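Local coordinates for VC0179-like protein (Escherichia coli, PDB 4XJ6) that probably joins ATP and GTP into the second messenger cyclic GMP-AMP, as a bacterial homologue of cyclic GMP-AMP synthase, at residues 8-19 against 389-399; 296-304 against 337-348. All coordinates share one frame; numbering follows the deposited sequence.

Contact 1. Residues 8-19 against 389-399; sequences YYSHNMDGLISK and INEAFGKRVTN
Tyr8 sets its ring between Val397 and Ile389, with Asn390 at its hydroxyl edge, joining the N-terminal end of the chain to the last helix of the C-terminal domain of a cyclic GMP-AMP synthase-like nucleotidyltransferase. The 8-19 segment has two short helices joined by a turn, with Gly15 at the N-cap of the second; the 389-399 segment is the end of helix 382-393 and the chain leaving it at Gly394, where phi turns positive. With its CG anti to the backbone N (chi1 166°), the Tyr8 ring reaches across, Val397 CG2 over one face and Ile389 CG2 3.6 Å from Tyr8 CZ, coming in obliquely. Its hydroxyl donates to Asn390 OD1 over only 2.5 Å, almost in line with that C=O (171°). The same amide is gripped at its other end, because Asn390 ND2 donates to Val397 O at 2.8 Å within the amide plane; the two bonds should fix its flip and tie the helix end to the chain beyond it.

Phe393 is held between neighbours: Leu16 CD2 sits over one face, 4.3 Å from the ring centroid, and Ala392 CB lies on the opposite one. Tyr9 turns its edge toward Phe393 in an offset edge-to-face pair, with centroids 5.7 Å apart and planes at 84°, while Phe281 of helix 274-289 stacks with Tyr9. Farther along, Lys19 lays its bent chain by the Arg396 backbone; the Arg396 guanidinium reaches Arg120 O through NH1. One water bridges the segments, donating to Asp14 O at 2.9 Å and accepting from Thr398 N at 2.7 Å.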
loop_
_atom_site.group_PDB
_atom_site.type_symbol
_atom_site.label_atom_id
_atom_site.label_comp_id
_atom_site.label_asym_id
_atom_site.label_seq_id
_atom_site.Cartn_x
_atom_site.Cartn_y
_atom_site.Cartn_z
ATOM N N TYR A 8 13.945 10.513 22.176
ATOM C CA TYR A 8 13.038 11.223 21.282
ATOM C C TYR A 8 12.424 10.228 20.309
ATOM O O TYR A 8 11.226 10.262 20.035
ATOM C CB TYR A 8 13.780 12.333 20.529
ATOM C CG TYR A 8 13.024 12.915 19.348
ATOM C CD1 TYR A 8 12.211 14.031 19.498
ATOM C CD2 TYR A 8 13.136 12.354 18.080
ATOM C CE1 TYR A 8 11.524 14.567 18.423
ATOM C CE2 TYR A 8 12.450 12.882 17.000
ATOM C CZ TYR A 8 11.645 13.991 17.179
ATOM O OH TYR A 8 10.961 14.525 16.110
ATOM N N TYR A 9 13.262 9.327 19.808
ATOM C CA TYR A 9 12.849 8.352 18.808
ATOM C C TYR A 9 12.028 7.193 19.378
ATOM O O TYR A 9 10.997 6.819 18.812
ATOM C CB TYR A 9 14.077 7.783 18.084
ATOM C CG TYR A 9 14.698 8.714 17.062
ATOM C CD1 TYR A 9 13.965 9.172 15.974
ATOM C CD2 TYR A 9 16.027 9.106 17.167
ATOM C CE1 TYR A 9 14.529 10.010 15.034
ATOM C CE2 TYR A 9 16.602 9.947 16.230
ATOM C CZ TYR A 9 15.848 10.394 15.165
ATOM O OH TYR A 9 16.403 11.229 14.223
ATOM N N SER A 10 12.480 6.628 20.493
ATOM C CA SER A 10 12.014 5.307 20.907
ATOM C C SER A 10 11.340 5.207 22.276
ATOM O O SER A 10 10.959 4.110 22.684
ATOM C CB SER A 10 13.191 4.334 20.883
ATOM O OG SER A 10 14.163 4.723 21.834
ATOM N N HIS A 11 11.194 6.320 22.989
ATOM C CA HIS A 11 10.593 6.262 24.320
ATOM C C HIS A 11 9.126 5.852 24.231
ATOM O O HIS A 11 8.407 6.292 23.336
ATOM C CB HIS A 11 10.717 7.606 25.039
ATOM C CG HIS A 11 10.505 7.521 26.519
ATOM N ND1 HIS A 11 9.390 8.037 27.142
ATOM C CD2 HIS A 11 11.264 6.975 27.497
ATOM C CE1 HIS A 11 9.471 7.815 28.442
ATOM N NE2 HIS A 11 10.599 7.172 28.685
ATOM N N ASN A 12 8.689 4.998 25.150
ATOM C CA ASN A 12 7.311 4.527 25.141
ATOM C C ASN A 12 6.311 5.655 25.380
ATOM O O ASN A 12 6.604 6.619 26.089
ATOM C CB ASN A 12 7.122 3.418 26.181
ATOM C CG ASN A 12 7.705 3.776 27.536
ATOM O OD1 ASN A 12 8.040 4.931 27.800
ATOM N ND2 ASN A 12 7.827 2.781 28.406
ATOM N N MET A 13 5.146 5.530 24.750
ATOM C CA MET A 13 4.023 6.461 24.906
ATOM C C MET A 13 4.282 7.884 24.393
ATOM O O MET A 13 3.412 8.465 23.744
ATOM C CB MET A 13 3.580 6.512 26.372
ATOM C CG MET A 13 2.973 5.210 26.871
ATOM S SD MET A 13 1.604 4.638 25.841
ATOM C CE MET A 13 0.399 5.936 26.103
ATOM N N ASP A 14 5.454 8.450 24.666
ATOM C CA ASP A 14 5.710 9.834 24.266
ATOM C C ASP A 14 6.789 9.997 23.194
ATOM O O ASP A 14 6.973 11.091 22.661
ATOM C CB ASP A 14 6.078 10.675 25.490
ATOM C CG ASP A 14 7.153 10.032 26.341
ATOM O OD1 ASP A 14 7.835 9.108 25.852
ATOM O OD2 ASP A 14 7.320 10.458 27.504
ATOM N N GLY A 15 7.499 8.918 22.878
ATOM C CA GLY A 15 8.511 8.958 21.835
ATOM C C GLY A 15 7.912 8.896 20.441
ATOM O O GLY A 15 6.702 8.740 20.285
ATOM N N LEU A 16 8.762 9.007 19.423
ATOM C CA LEU A 16 8.300 9.064 18.038
ATOM C C LEU A 16 7.651 7.760 17.574
ATOM O O LEU A 16 6.646 7.782 16.863
ATOM C CB LEU A 16 9.461 9.427 17.110
ATOM C CG LEU A 16 9.102 9.637 15.637
ATOM C CD1 LEU A 16 7.992 10.672 15.503
ATOM C CD2 LEU A 16 10.335 10.043 14.833
ATOM N N ILE A 17 8.222 6.630 17.980
ATOM C CA ILE A 17 7.672 5.329 17.621
ATOM C C ILE A 17 6.267 5.164 18.203
ATOM O O ILE A 17 5.397 4.539 17.596
ATOM C CB ILE A 17 8.585 4.175 18.099
ATOM C CG1 ILE A 17 8.019 2.823 17.656
ATOM C CG2 ILE A 17 8.794 4.229 19.610
ATOM C CD1 ILE A 17 8.852 1.644 18.088
ATOM N N SER A 18 6.044 5.754 19.370
ATOM C CA SER A 18 4.745 5.687 20.019
ATOM C C SER A 18 3.721 6.555 19.299
ATOM O O SER A 18 2.533 6.232 19.265
ATOM C CB SER A 18 4.867 6.111 21.478
ATOM O OG SER A 18 5.766 5.263 22.168
ATOM N N LYS A 19 4.190 7.661 18.730
ATOM C CA LYS A 19 3.328 8.552 17.966
ATOM C C LYS A 19 2.982 7.944 16.614
ATOM O O LYS A 19 1.944 8.253 16.033
ATOM C CB LYS A 19 3.999 9.914 17.767
ATOM C CG LYS A 19 4.354 10.638 19.052
ATOM C CD LYS A 19 3.119 10.933 19.880
ATOM C CE LYS A 19 3.483 11.699 21.136
ATOM N NZ LYS A 19 2.280 12.058 21.932
ATOM N N ILE A 389 14.342 19.315 15.103
ATOM C CA ILE A 389 14.214 17.954 14.584
ATOM C C ILE A 389 12.767 17.666 14.181
ATOM O O ILE A 389 12.502 16.782 13.366
ATOM C CB ILE A 389 14.691 16.910 15.617
ATOM C CG1 ILE A 389 14.834 15.532 14.968
ATOM C CG2 ILE A 389 13.745 16.865 16.805
ATOM C CD1 ILE A 389 15.574 14.526 15.816
ATOM N N ASN A 390 11.834 18.427 14.749
ATOM C CA ASN A 390 10.424 18.302 14.395
ATOM C C ASN A 390 10.107 18.998 13.077
ATOM O O ASN A 390 8.978 18.941 12.594
ATOM C CB ASN A 390 9.536 18.862 15.508
ATOM C CG ASN A 390 9.275 17.852 16.607
ATOM O OD1 ASN A 390 9.780 16.730 16.569
ATOM N ND2 ASN A 390 8.483 18.247 17.599
ATOM N N GLU A 391 11.101 19.661 12.499
ATOM C CA GLU A 391 10.946 20.200 11.155
ATOM C C GLU A 391 11.094 19.068 10.151
ATOM O O GLU A 391 10.642 19.164 9.013
ATOM C CB GLU A 391 11.969 21.300 10.876
ATOM C CG GLU A 391 11.771 22.553 11.710
ATOM C CD GLU A 391 12.837 23.596 11.451
ATOM O OE1 GLU A 391 13.414 23.590 10.346
ATOM O OE2 GLU A 391 13.103 24.416 12.356
ATOM N N ALA A 392 11.729 17.988 10.597
ATOM C CA ALA A 392 11.952 16.820 9.759
ATOM C C ALA A 392 10.803 15.822 9.864
ATOM O O ALA A 392 10.303 15.331 8.850
ATOM C CB ALA A 392 13.264 16.155 10.134
ATOM N N PHE A 393 10.383 15.529 11.090
ATOM C CA PHE A 393 9.382 14.491 11.326
ATOM C C PHE A 393 8.008 15.058 11.672
ATOM O O PHE A 393 7.066 14.304 11.919
ATOM C CB PHE A 393 9.848 13.556 12.447
ATOM C CG PHE A 393 11.211 12.967 12.218
ATOM C CD1 PHE A 393 11.390 11.941 11.305
ATOM C CD2 PHE A 393 12.311 13.431 12.921
ATOM C CE1 PHE A 393 12.638 11.394 11.092
ATOM C CE2 PHE A 393 13.562 12.887 12.710
ATOM C CZ PHE A 393 13.725 11.866 11.795
ATOM N N GLY A 394 7.896 16.383 11.693
ATOM C CA GLY A 394 6.647 17.027 12.054
ATOM C C GLY A 394 6.499 17.120 13.559
ATOM O O GLY A 394 7.176 16.409 14.302
ATOM N N LYS A 395 5.614 18.003 14.012
ATOM C CA LYS A 395 5.343 18.143 15.436
ATOM C C LYS A 395 4.485 16.983 15.927
ATOM O O LYS A 395 3.258 17.037 15.871
ATOM C CB LYS A 395 4.654 19.480 15.729
ATOM C CG LYS A 395 4.328 19.706 17.199
ATOM C CD LYS A 395 3.482 20.953 17.390
ATOM C CE LYS A 395 2.906 21.017 18.796
ATOM N NZ LYS A 395 1.980 22.171 18.968
ATOM N N ARG A 396 5.144 15.929 16.391
ATOM C CA ARG A 396 4.455 14.761 16.924
ATOM C C ARG A 396 4.913 14.519 18.352
ATOM O O ARG A 396 4.106 14.435 19.278
ATOM C CB ARG A 396 4.725 13.525 16.063
ATOM C CG ARG A 396 4.452 13.706 14.582
ATOM C CD ARG A 396 3.753 12.485 14.019
ATOM N NE ARG A 396 4.062 12.281 12.608
ATOM C CZ ARG A 396 3.463 11.386 11.833
ATOM N NH1 ARG A 396 2.510 10.610 12.329
ATOM N NH2 ARG A 396 3.813 11.271 10.561
ATOM N N VAL A 397 6.225 14.395 18.519
ATOM C CA VAL A 397 6.825 14.377 19.844
ATOM C C VAL A 397 6.887 15.804 20.357
ATOM O O VAL A 397 7.384 16.695 19.671
ATOM C CB VAL A 397 8.236 13.761 19.833
ATOM C CG1 VAL A 397 8.883 13.858 21.217
ATOM C CG2 VAL A 397 8.171 12.326 19.360
ATOM N N THR A 398 6.375 16.024 21.562
ATOM C CA THR A 398 6.279 17.369 22.107
ATOM C C THR A 398 7.045 17.490 23.417
ATOM O O THR A 398 7.216 18.587 23.952
ATOM C CB THR A 398 4.813 17.769 22.332
ATOM O OG1 THR A 398 4.169 16.778 23.142
ATOM C CG2 THR A 398 4.080 17.880 21.004
ATOM N N ASN A 399 7.509 16.353 23.922
ATOM C CA ASN A 399 8.234 16.312 25.183
ATOM C C ASN A 399 9.734 16.538 24.992
ATOM O O ASN A 399 10.482 15.610 24.674
ATOM C CB ASN A 399 7.982 14.976 25.885
ATOM C CG ASN A 399 8.493 14.961 27.314
ATOM O OD1 ASN A 399 8.981 15.970 27.822
ATOM N ND2 ASN A 399 8.373 13.814 27.973
HETATM O O HOH W 1 6.251 13.845 23.175
#

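Contact 2. Residues 296-304 against 337-348; sequences SSISLMTAV and VESPDDTDEKPL. With GH3 (3'-deoxy-guanosine-5'-triphosphate), chain D.
The guanine plane of GH3 has both Ile298 and Leu348 on one side, the two side chains crossing at about a right angle with Ile298 CG1 3.8 Å from Leu348 CD1. Ile298 CG2 lies off the plane just outside the N7 edge, 3.9 Å from GH3 N7, whereas Leu348 CD2 lies farther out, raised from the plane beside O6. At the amino edge GH3 N2 donates to Asp344 OD2 over 2.7 Å in a nearly straight bond (169°). That carboxylate is also held from above its plane: the Ser339 hydroxyl donates to the same OD2, 42° out of plane, so Ser339, itself in the pocket, probably helps to hold the aspartate at the amino group. Ser339 OG accepts from Asp341 N, an ST turn, and Asp341 OD1 takes Thr343 N in an Asx turn, within the type I turn 341-344.

This is one wall of a nucleotide pocket in the helical C-terminal half of a cGAS-like nucleotidyltransferase: the start of helix 297-310, its N-cap Ser296 holding a weak capping bond from Ser299 N, packs against the long loop leading to helix 357-377. Tyr115, Ser112, Gln110 and Lys283 also bind this nucleotide.

Behind the base, Thr302 OG1 has Leu348 CD1 at 3.3 Å and Pro340 CD at 3.5 Å. Anti to the carbonyl carbon (chi1 -50°), Thr302 OG1 turns back along the helix to Ile298 O at 2.7 Å, which also takes Thr302 N on the opposite face. Thr302 CG2 is left directed at the loop, 3.4 Å from Glu338 O, while Val337 CG1 slides past at 3.7 Å from Thr302 CB.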
loop_
_atom_site.group_PDB
_atom_site.type_symbol
_atom_site.label_atom_id
_atom_site.label_comp_id
_atom_site.label_asym_id
_atom_site.label_seq_id
_atom_site.Cartn_x
_atom_site.Cartn_y
_atom_site.Cartn_z
ATOM N N SER A 296 7.761 6.893 -2.831
ATOM C CA SER A 296 6.947 5.788 -2.342
ATOM C C SER A 296 7.583 5.123 -1.125
ATOM O O SER A 296 8.793 5.218 -0.909
ATOM C CB SER A 296 6.737 4.749 -3.441
ATOM O OG SER A 296 7.973 4.169 -3.832
ATOM N N SER A 297 6.755 4.452 -0.332
ATOM C CA SER A 297 7.236 3.726 0.834
ATOM C C SER A 297 8.222 2.634 0.440
ATOM O O SER A 297 9.206 2.401 1.136
ATOM C CB SER A 297 6.066 3.113 1.607
ATOM O OG SER A 297 5.305 4.113 2.260
ATOM N N ILE A 298 7.962 1.975 -0.686
ATOM C CA ILE A 298 8.793 0.855 -1.117
ATOM C C ILE A 298 10.200 1.316 -1.507
ATOM O O ILE A 298 11.186 0.631 -1.230
ATOM C CB ILE A 298 8.135 0.082 -2.297
ATOM C CG1 ILE A 298 8.980 -1.127 -2.694
ATOM C CG2 ILE A 298 7.888 0.981 -3.501
ATOM C CD1 ILE A 298 9.146 -2.125 -1.585
ATOM N N SER A 299 10.295 2.486 -2.130
ATOM C CA SER A 299 11.584 3.009 -2.560
ATOM C C SER A 299 12.388 3.474 -1.353
ATOM O O SER A 299 13.612 3.345 -1.320
ATOM C CB SER A 299 11.405 4.158 -3.545
ATOM O OG SER A 299 10.975 5.326 -2.877
ATOM N N LEU A 300 11.687 4.023 -0.367
ATOM C CA LEU A 300 12.310 4.435 0.883
ATOM C C LEU A 300 12.865 3.232 1.632
ATOM O O LEU A 300 13.993 3.258 2.121
ATOM C CB LEU A 300 11.310 5.181 1.767
ATOM C CG LEU A 300 10.999 6.633 1.402
ATOM C CD1 LEU A 300 10.027 7.240 2.404
ATOM C CD2 LEU A 300 12.283 7.443 1.334
ATOM N N MET A 301 12.055 2.182 1.721
ATOM C CA MET A 301 12.459 0.949 2.386
ATOM C C MET A 301 13.680 0.324 1.714
ATOM O O MET A 301 14.626 -0.080 2.386
ATOM C CB MET A 301 11.306 -0.056 2.400
ATOM C CG MET A 301 10.133 0.355 3.276
ATOM S SD MET A 301 8.608 -0.509 2.858
ATOM C CE MET A 301 8.964 -2.166 3.438
ATOM N N THR A 302 13.651 0.256 0.386
ATOM C CA THR A 302 14.730 -0.366 -0.378
ATOM C C THR A 302 16.031 0.418 -0.259
ATOM O O THR A 302 17.111 -0.162 -0.191
ATOM C CB THR A 302 14.359 -0.495 -1.868
ATOM O OG1 THR A 302 13.070 -1.109 -1.991
ATOM C CG2 THR A 302 15.395 -1.334 -2.608
ATOM N N ALA A 303 15.920 1.740 -0.237
ATOM C CA ALA A 303 17.096 2.590 -0.103
ATOM C C ALA A 303 17.730 2.417 1.274
ATOM O O ALA A 303 18.953 2.374 1.401
ATOM C CB ALA A 303 16.734 4.046 -0.338
ATOM N N VAL A 304 16.890 2.302 2.298
ATOM C CA VAL A 304 17.362 2.194 3.675
ATOM C C VAL A 304 18.089 0.873 3.916
ATOM O O VAL A 304 19.162 0.854 4.523
ATOM C CB VAL A 304 16.198 2.336 4.679
ATOM C CG1 VAL A 304 16.616 1.879 6.073
ATOM C CG2 VAL A 304 15.699 3.778 4.708
ATOM N N VAL A 337 17.246 3.408 -7.473
ATOM C CA VAL A 337 16.788 2.388 -6.539
ATOM C C VAL A 337 16.067 1.272 -7.284
ATOM O O VAL A 337 14.942 1.446 -7.747
ATOM C CB VAL A 337 15.851 2.977 -5.460
ATOM C CG1 VAL A 337 15.487 1.912 -4.438
ATOM C CG2 VAL A 337 16.500 4.177 -4.780
ATOM N N GLU A 338 16.729 0.126 -7.403
ATOM C CA GLU A 338 16.149 -1.020 -8.092
ATOM C C GLU A 338 15.130 -1.727 -7.208
ATOM O O GLU A 338 15.264 -1.748 -5.985
ATOM C CB GLU A 338 17.244 -1.995 -8.527
ATOM C CG GLU A 338 18.215 -1.415 -9.546
ATOM C CD GLU A 338 19.316 -2.388 -9.920
ATOM O OE1 GLU A 338 19.197 -3.580 -9.567
ATOM O OE2 GLU A 338 20.300 -1.962 -10.562
ATOM N N SER A 339 14.108 -2.300 -7.834
ATOM C CA SER A 339 13.073 -3.013 -7.099
ATOM C C SER A 339 13.619 -4.287 -6.466
ATOM O O SER A 339 14.390 -5.015 -7.089
ATOM C CB SER A 339 11.893 -3.345 -8.016
ATOM O OG SER A 339 10.908 -4.098 -7.325
ATOM N N PRO A 340 13.221 -4.555 -5.214
ATOM C CA PRO A 340 13.575 -5.818 -4.556
ATOM C C PRO A 340 12.907 -7.005 -5.247
ATOM O O PRO A 340 13.264 -8.155 -4.997
ATOM C CB PRO A 340 13.056 -5.633 -3.128
ATOM C CG PRO A 340 12.047 -4.539 -3.212
ATOM C CD PRO A 340 12.513 -3.636 -4.308
ATOM N N ASP A 341 11.935 -6.710 -6.107
ATOM C CA ASP A 341 11.329 -7.708 -6.977
ATOM C C ASP A 341 11.976 -7.615 -8.352
ATOM O O ASP A 341 11.712 -6.685 -9.111
ATOM C CB ASP A 341 9.815 -7.504 -7.071
ATOM C CG ASP A 341 9.101 -8.682 -7.718
ATOM O OD1 ASP A 341 9.713 -9.382 -8.551
ATOM O OD2 ASP A 341 7.917 -8.910 -7.394
ATOM N N ASP A 342 12.818 -8.593 -8.670
ATOM C CA ASP A 342 13.597 -8.568 -9.903
ATOM C C ASP A 342 12.754 -8.793 -11.158
ATOM O O ASP A 342 13.239 -8.627 -12.276
ATOM C CB ASP A 342 14.712 -9.612 -9.832
ATOM C CG ASP A 342 15.775 -9.258 -8.807
ATOM O OD1 ASP A 342 16.031 -8.051 -8.609
ATOM O OD2 ASP A 342 16.352 -10.185 -8.200
ATOM N N THR A 343 11.494 -9.172 -10.970
ATOM C CA THR A 343 10.587 -9.382 -12.092
ATOM C C THR A 343 10.183 -8.041 -12.704
ATOM O O THR A 343 9.920 -7.949 -13.904
ATOM C CB THR A 343 9.332 -10.167 -11.662
ATOM O OG1 THR A 343 9.734 -11.364 -10.986
ATOM C CG2 THR A 343 8.478 -10.533 -12.868
ATOM N N ASP A 344 10.151 -7.003 -11.871
ATOM C CA ASP A 344 9.848 -5.651 -12.332
ATOM C C ASP A 344 10.807 -5.217 -13.437
ATOM O O ASP A 344 12.013 -5.458 -13.360
ATOM C CB ASP A 344 9.912 -4.656 -11.172
ATOM C CG ASP A 344 8.899 -4.957 -10.084
ATOM O OD1 ASP A 344 8.039 -5.841 -10.287
ATOM O OD2 ASP A 344 8.956 -4.298 -9.025
ATOM N N GLU A 345 10.261 -4.577 -14.465
ATOM C CA GLU A 345 11.059 -4.125 -15.599
ATOM C C GLU A 345 11.703 -2.769 -15.336
ATOM O O GLU A 345 12.798 -2.486 -15.824
ATOM C CB GLU A 345 10.199 -4.052 -16.861
ATOM C CG GLU A 345 9.816 -5.407 -17.435
ATOM C CD GLU A 345 8.998 -5.284 -18.703
ATOM O OE1 GLU A 345 8.530 -4.164 -19.000
ATOM O OE2 GLU A 345 8.824 -6.302 -19.406
ATOM N N LYS A 346 11.020 -1.932 -14.563
ATOM C CA LYS A 346 11.522 -0.600 -14.257
ATOM C C LYS A 346 11.973 -0.508 -12.806
ATOM O O LYS A 346 11.416 -1.173 -11.933
ATOM C CB LYS A 346 10.452 0.452 -14.542
ATOM C CG LYS A 346 10.079 0.562 -16.011
ATOM C CD LYS A 346 8.778 1.322 -16.200
ATOM C CE LYS A 346 8.875 2.740 -15.670
ATOM N NZ LYS A 346 7.611 3.493 -15.897
ATOM N N PRO A 347 12.990 0.320 -12.539
ATOM C CA PRO A 347 13.435 0.501 -11.156
ATOM C C PRO A 347 12.419 1.313 -10.352
ATOM O O PRO A 347 11.548 1.951 -10.943
ATOM C CB PRO A 347 14.753 1.256 -11.312
ATOM C CG PRO A 347 14.575 2.036 -12.572
ATOM C CD PRO A 347 13.756 1.156 -13.480
ATOM N N LEU A 348 12.522 1.275 -9.027
ATOM C CA LEU A 348 11.642 2.065 -8.171
ATOM C C LEU A 348 11.932 3.546 -8.358
ATOM O O LEU A 348 11.043 4.392 -8.239
ATOM C CB LEU A 348 11.820 1.675 -6.703
ATOM C CG LEU A 348 11.529 0.221 -6.335
ATOM C CD1 LEU A 348 11.855 -0.027 -4.873
ATOM C CD2 LEU A 348 10.081 -0.126 -6.625
HETATM P PG GH3 D . 2.429 2.700 3.470
HETATM O O1G GH3 D . 2.932 4.074 3.105
HETATM O O2G GH3 D . 1.192 2.357 2.678
HETATM O O3G GH3 D . 2.084 2.667 4.939
HETATM O O3B GH3 D . 3.610 1.651 3.158
HETATM P PB GH3 D . 3.394 0.345 2.233
HETATM O O1B GH3 D . 4.437 -0.688 2.579
HETATM O O2B GH3 D . 2.030 -0.267 2.426
HETATM O O3A GH3 D . 3.632 0.865 0.724
HETATM P PA GH3 D . 2.464 0.927 -0.379
HETATM O O1A GH3 D . 2.779 2.028 -1.366
HETATM O O2A GH3 D . 1.107 1.134 0.245
HETATM O "O5'" GH3 D . 2.487 -0.497 -1.131
HETATM C "C5'" GH3 D . 1.902 -1.640 -0.553
HETATM C "C4'" GH3 D . 2.417 -2.882 -1.266
HETATM O "O4'" GH3 D . 2.268 -2.716 -2.661
HETATM C "C3'" GH3 D . 3.889 -3.157 -1.019
HETATM C "C2'" GH3 D . 4.348 -3.774 -2.323
HETATM O "O2'" GH3 D . 4.297 -5.178 -2.232
HETATM C "C1'" GH3 D . 3.350 -3.294 -3.363
HETATM N N9 GH3 D . 3.979 -2.242 -4.172
HETATM C C8 GH3 D . 3.729 -0.900 -4.059
HETATM N N7 GH3 D . 4.483 -0.237 -4.968
HETATM C C5 GH3 D . 5.204 -1.149 -5.666
HETATM C C6 GH3 D . 6.122 -1.023 -6.700
HETATM O O6 GH3 D . 6.402 0.090 -7.142
HETATM N N1 GH3 D . 6.715 -2.148 -7.229
HETATM C C2 GH3 D . 6.397 -3.394 -6.733
HETATM N N2 GH3 D . 6.973 -4.479 -7.249
HETATM N N3 GH3 D . 5.485 -3.513 -5.704
HETATM C C4 GH3 D . 4.896 -2.413 -5.177
#

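How the contacts relate
From the N terminus the chain enters contact 1 almost at once, at 8-19, and then runs through long helices and the mixed sheet carrying the magnesium site before it reaches the C-terminal helices. Residues 296-304 come there, and contact 2 closes a short loop around helix 318-335 by bringing 337-348 back to helix 297-310. The chain goes on through helices 357-377 and 382-393 to 389-399, where contact 1 closes. Contact 2 is thus nested in the far larger loop of contact 1. Their centres lie 28 Å apart and they do not touch, though helices 274-289 and 318-335 pack against both: contact 1 joins the N-terminal residues to the end of helix 382-393, and contact 2 lines the nucleotide pocket.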